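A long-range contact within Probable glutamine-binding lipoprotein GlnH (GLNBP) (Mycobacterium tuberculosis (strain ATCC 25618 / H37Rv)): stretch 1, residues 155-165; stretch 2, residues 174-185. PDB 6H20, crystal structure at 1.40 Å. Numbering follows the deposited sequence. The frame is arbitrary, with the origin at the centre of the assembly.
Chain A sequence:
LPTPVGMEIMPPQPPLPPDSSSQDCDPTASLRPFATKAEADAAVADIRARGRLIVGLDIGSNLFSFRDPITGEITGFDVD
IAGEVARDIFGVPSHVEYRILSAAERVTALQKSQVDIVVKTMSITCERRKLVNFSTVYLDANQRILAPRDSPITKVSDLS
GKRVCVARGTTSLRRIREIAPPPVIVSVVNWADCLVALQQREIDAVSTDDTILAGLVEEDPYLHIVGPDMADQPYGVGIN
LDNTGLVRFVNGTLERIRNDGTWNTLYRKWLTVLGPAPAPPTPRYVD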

# COMPACT_ATOMS: atom_id res chain seq x y z
N LYS A 155 -8.28 -20.26 -8.63
CA LYS A 155 -7.36 -19.75 -9.64
C LYS A 155 -7.98 -18.56 -10.34
O LYS A 155 -9.17 -18.27 -10.20
CB LYS A 155 -6.92 -20.83 -10.63
CG LYS A 155 -8.04 -21.65 -11.20
CD LYS A 155 -7.49 -22.84 -11.95
CE LYS A 155 -8.45 -24.00 -11.93
NZ LYS A 155 -9.74 -23.65 -12.58
N VAL A 156 -7.14 -17.85 -11.09
CA VAL A 156 -7.57 -16.60 -11.71
C VAL A 156 -8.75 -16.82 -12.64
O VAL A 156 -9.69 -16.01 -12.67
CB VAL A 156 -6.38 -15.94 -12.44
CG1 VAL A 156 -6.84 -14.68 -13.17
CG2 VAL A 156 -5.32 -15.60 -11.43
N SER A 157 -8.74 -17.92 -13.41
CA SER A 157 -9.81 -18.13 -14.38
C SER A 157 -11.16 -18.33 -13.70
O SER A 157 -12.20 -18.08 -14.33
CB SER A 157 -9.48 -19.30 -15.32
OG SER A 157 -9.35 -20.52 -14.60
N ASP A 158 -11.17 -18.74 -12.43
CA ASP A 158 -12.42 -18.88 -11.69
C ASP A 158 -13.12 -17.55 -11.45
O ASP A 158 -14.31 -17.52 -11.13
CB ASP A 158 -12.15 -19.54 -10.33
CG ASP A 158 -11.71 -20.99 -10.46
OD1 ASP A 158 -12.07 -21.64 -11.47
OD2 ASP A 158 -11.01 -21.48 -9.55
N LEU A 159 -12.39 -16.43 -11.58
CA LEU A 159 -12.97 -15.12 -11.38
C LEU A 159 -13.85 -14.67 -12.54
O LEU A 159 -14.70 -13.80 -12.35
CB LEU A 159 -11.85 -14.09 -11.17
CG LEU A 159 -10.98 -14.38 -9.93
CD1 LEU A 159 -9.96 -13.26 -9.74
CD2 LEU A 159 -11.85 -14.56 -8.69
N SER A 160 -13.66 -15.25 -13.73
CA SER A 160 -14.45 -14.87 -14.89
C SER A 160 -15.94 -15.05 -14.60
O SER A 160 -16.38 -16.11 -14.13
CB SER A 160 -14.05 -15.72 -16.09
OG SER A 160 -12.71 -15.47 -16.49
N GLY A 161 -16.71 -14.00 -14.88
CA GLY A 161 -18.14 -14.02 -14.64
C GLY A 161 -18.56 -13.92 -13.19
O GLY A 161 -19.77 -13.85 -12.92
N LYS A 162 -17.63 -13.89 -12.24
CA LYS A 162 -17.95 -13.76 -10.83
C LYS A 162 -17.75 -12.32 -10.37
O LYS A 162 -17.07 -11.52 -11.03
CB LYS A 162 -17.09 -14.71 -9.99
CG LYS A 162 -17.21 -16.18 -10.41
CD LYS A 162 -18.38 -16.86 -9.73
CE LYS A 162 -18.34 -18.38 -9.94
NZ LYS A 162 -16.93 -18.90 -9.95
N ARG A 163 -18.36 -11.99 -9.24
CA ARG A 163 -18.33 -10.62 -8.71
C ARG A 163 -17.05 -10.45 -7.89
O ARG A 163 -16.91 -11.05 -6.83
CB ARG A 163 -19.57 -10.33 -7.87
CG ARG A 163 -20.87 -10.34 -8.67
CD ARG A 163 -22.08 -10.45 -7.74
NE ARG A 163 -21.98 -11.62 -6.88
CZ ARG A 163 -22.74 -11.82 -5.81
NH1 ARG A 163 -23.66 -10.92 -5.46
NH2 ARG A 163 -22.58 -12.92 -5.08
N VAL A 164 -16.14 -9.61 -8.37
CA VAL A 164 -14.84 -9.41 -7.74
C VAL A 164 -14.73 -7.95 -7.32
O VAL A 164 -14.93 -7.05 -8.14
CB VAL A 164 -13.70 -9.77 -8.71
CG1 VAL A 164 -12.35 -9.51 -8.07
CG2 VAL A 164 -13.83 -11.23 -9.14
N CYS A 165 -14.40 -7.73 -6.05
CA CYS A 165 -14.31 -6.39 -5.48
C CYS A 165 -12.88 -5.87 -5.52
O CYS A 165 -11.93 -6.58 -5.16
CB CYS A 165 -14.80 -6.41 -4.04
SG CYS A 165 -14.97 -4.78 -3.26
N ARG A 174 -6.45 -2.56 -12.08
CA ARG A 174 -5.82 -2.71 -13.38
C ARG A 174 -5.54 -4.17 -13.72
O ARG A 174 -5.74 -4.60 -14.86
CB ARG A 174 -4.54 -1.87 -13.44
CG ARG A 174 -3.75 -2.03 -14.73
CD ARG A 174 -4.50 -1.49 -15.94
NE ARG A 174 -3.70 -1.64 -17.17
CZ ARG A 174 -3.50 -2.79 -17.79
NH1 ARG A 174 -2.76 -2.83 -18.90
NH2 ARG A 174 -4.04 -3.91 -17.32
N ARG A 175 -5.13 -4.96 -12.72
CA ARG A 175 -4.84 -6.37 -12.98
C ARG A 175 -6.11 -7.18 -13.23
O ARG A 175 -6.13 -8.07 -14.10
CB ARG A 175 -4.04 -6.95 -11.81
CG ARG A 175 -3.79 -8.46 -11.88
CD ARG A 175 -2.99 -8.82 -13.12
NE ARG A 175 -2.75 -10.26 -13.24
CZ ARG A 175 -3.59 -11.11 -13.82
NH1 ARG A 175 -4.74 -10.69 -14.33
NH2 ARG A 175 -3.28 -12.40 -13.89
N ILE A 176 -7.18 -6.91 -12.48
CA ILE A 176 -8.45 -7.59 -12.72
C ILE A 176 -9.01 -7.25 -14.09
O ILE A 176 -9.72 -8.06 -14.71
CB ILE A 176 -9.44 -7.26 -11.58
CG1 ILE A 176 -8.90 -7.80 -10.26
CG2 ILE A 176 -10.83 -7.81 -11.88
CD1 ILE A 176 -8.57 -9.24 -10.29
N ARG A 177 -8.71 -6.05 -14.60
CA ARG A 177 -9.18 -5.67 -15.94
C ARG A 177 -8.49 -6.45 -17.05
O ARG A 177 -8.90 -6.32 -18.21
CB ARG A 177 -8.99 -4.16 -16.15
CG ARG A 177 -9.97 -3.30 -15.37
CD ARG A 177 -11.26 -3.07 -16.15
NE ARG A 177 -11.04 -2.14 -17.26
CZ ARG A 177 -11.01 -2.50 -18.54
NH1 ARG A 177 -11.21 -3.77 -18.87
NH2 ARG A 177 -10.78 -1.60 -19.48
N GLU A 178 -7.46 -7.24 -16.74
CA GLU A 178 -6.82 -8.09 -17.73
C GLU A 178 -7.51 -9.44 -17.89
O GLU A 178 -7.25 -10.13 -18.87
CB GLU A 178 -5.35 -8.33 -17.38
CG GLU A 178 -4.52 -7.07 -17.43
CD GLU A 178 -3.12 -7.27 -16.89
OE1 GLU A 178 -2.72 -8.44 -16.66
OE2 GLU A 178 -2.41 -6.26 -16.71
N ILE A 179 -8.38 -9.81 -16.95
CA ILE A 179 -8.90 -11.17 -16.94
C ILE A 179 -9.90 -11.35 -18.08
O ILE A 179 -10.77 -10.50 -18.30
CB ILE A 179 -9.52 -11.49 -15.57
CG1 ILE A 179 -8.43 -11.50 -14.51
CG2 ILE A 179 -10.22 -12.84 -15.60
CD1 ILE A 179 -8.98 -11.54 -13.08
N ALA A 180 -9.78 -12.46 -18.80
CA ALA A 180 -10.61 -12.76 -19.96
C ALA A 180 -11.17 -14.17 -19.80
O ALA A 180 -10.39 -15.12 -19.62
CB ALA A 180 -9.79 -12.65 -21.24
N PRO A 181 -12.50 -14.36 -19.83
CA PRO A 181 -13.53 -13.32 -19.85
C PRO A 181 -13.55 -12.55 -18.53
O PRO A 181 -13.10 -13.08 -17.51
CB PRO A 181 -14.84 -14.11 -20.02
CG PRO A 181 -14.44 -15.48 -20.43
CD PRO A 181 -13.07 -15.71 -19.89
N PRO A 182 -14.06 -11.32 -18.55
CA PRO A 182 -13.94 -10.46 -17.37
C PRO A 182 -14.77 -10.98 -16.22
O PRO A 182 -15.83 -11.61 -16.42
CB PRO A 182 -14.46 -9.10 -17.87
CG PRO A 182 -14.21 -9.14 -19.35
CD PRO A 182 -14.54 -10.56 -19.72
N PRO A 183 -14.35 -10.72 -14.98
CA PRO A 183 -15.28 -10.79 -13.86
C PRO A 183 -16.30 -9.67 -13.99
O PRO A 183 -16.15 -8.74 -14.78
CB PRO A 183 -14.38 -10.53 -12.64
CG PRO A 183 -12.98 -10.48 -13.16
CD PRO A 183 -13.06 -10.15 -14.60
N VAL A 184 -17.34 -9.77 -13.18
CA VAL A 184 -18.16 -8.60 -12.86
C VAL A 184 -17.37 -7.80 -11.83
O VAL A 184 -17.10 -8.28 -10.73
CB VAL A 184 -19.52 -9.03 -12.29
CG1 VAL A 184 -20.27 -7.82 -11.77
CG2 VAL A 184 -20.32 -9.78 -13.34
N ILE A 185 -16.97 -6.58 -12.19
CA ILE A 185 -16.07 -5.82 -11.34
C ILE A 185 -16.88 -4.85 -10.49
O ILE A 185 -17.61 -4.00 -11.02
CB ILE A 185 -14.99 -5.09 -12.15
CG1 ILE A 185 -14.20 -6.09 -13.01
CG2 ILE A 185 -14.05 -4.33 -11.20
CD1 ILE A 185 -13.14 -5.44 -13.91
O HOH W 1 -10.69 -17.04 -17.57

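A parallel strand pairing and a patch of apolar side chains join residues 155-165 to residues 174-185, burying 572 Å² counted over both sides. The strands pair R163 with V184 and V164 with I185. V184 serves as the link: its N donates to K162 O (2.8 Å) and its O accepts from V164 N (2.9 Å), so one residue bonds to the backbone before and after R163. V184 O also receives a CA-H...O contact from R163 CA (3.3 Å). On the sheet face that carries R163 and V184, the aliphatic base of the arginine lies along the valine, R163 CG to V184 CG1 4.0 Å, while its guanidinium is bonded elsewhere in the structure.

The opposite face, with V164 and I185, is buried. V164 is the main bump here: its CG2 rests on P183 CB (3.6 Å), and its CG1 reaches I176 CD1 at 4.4 Å. P183 fits a hollow lined by V164, L159 and the backbone of the turn from L159 to K162; its CB lies 3.3 Å from both L159 O and K162 O, and its CG 4.3 Å from L159 CB. Having no N-H, the proline leaves no donor unsatisfied in this tight spot.

Further along, L159 and V156 point toward the second stretch and meet I179, which packs against both: I179 CD1 lies 3.9 Å from L159 CD1 and 3.8 Å from V156 CG1, and I179 CG1 is equally near V156 CG1 (3.8 Å). I176, also directed toward the first stretch, brings its CD1 to 4.3 Å from L159 CD1. The CA-to-CB bond of R175 points sideways, but the end of the side chain comes nearer, with R175 NH2 4.3 Å from V156 CG1 in an oblique approach.

Polar contacts fasten the proline-rich loop. S160, with chi1 at -65° (m), donates from OG to P181 O (2.6 Å); the same OG sits 3.7 Å from I179 CG2, so the small side chain packs against the methyl while it donates to the carbonyl. Water 1 donates to S160 OG and to A180 O, 2.8 Å each, tying the serine to the residue before P181, which follows a cis peptide bond. Next, G161 N donates to P182 O (3.0 Å, 164°). G161 sits in a type II turn with phi 74°, a conformation that favours glycine, and the turn is closed by K162 N to L159 O (2.9 Å).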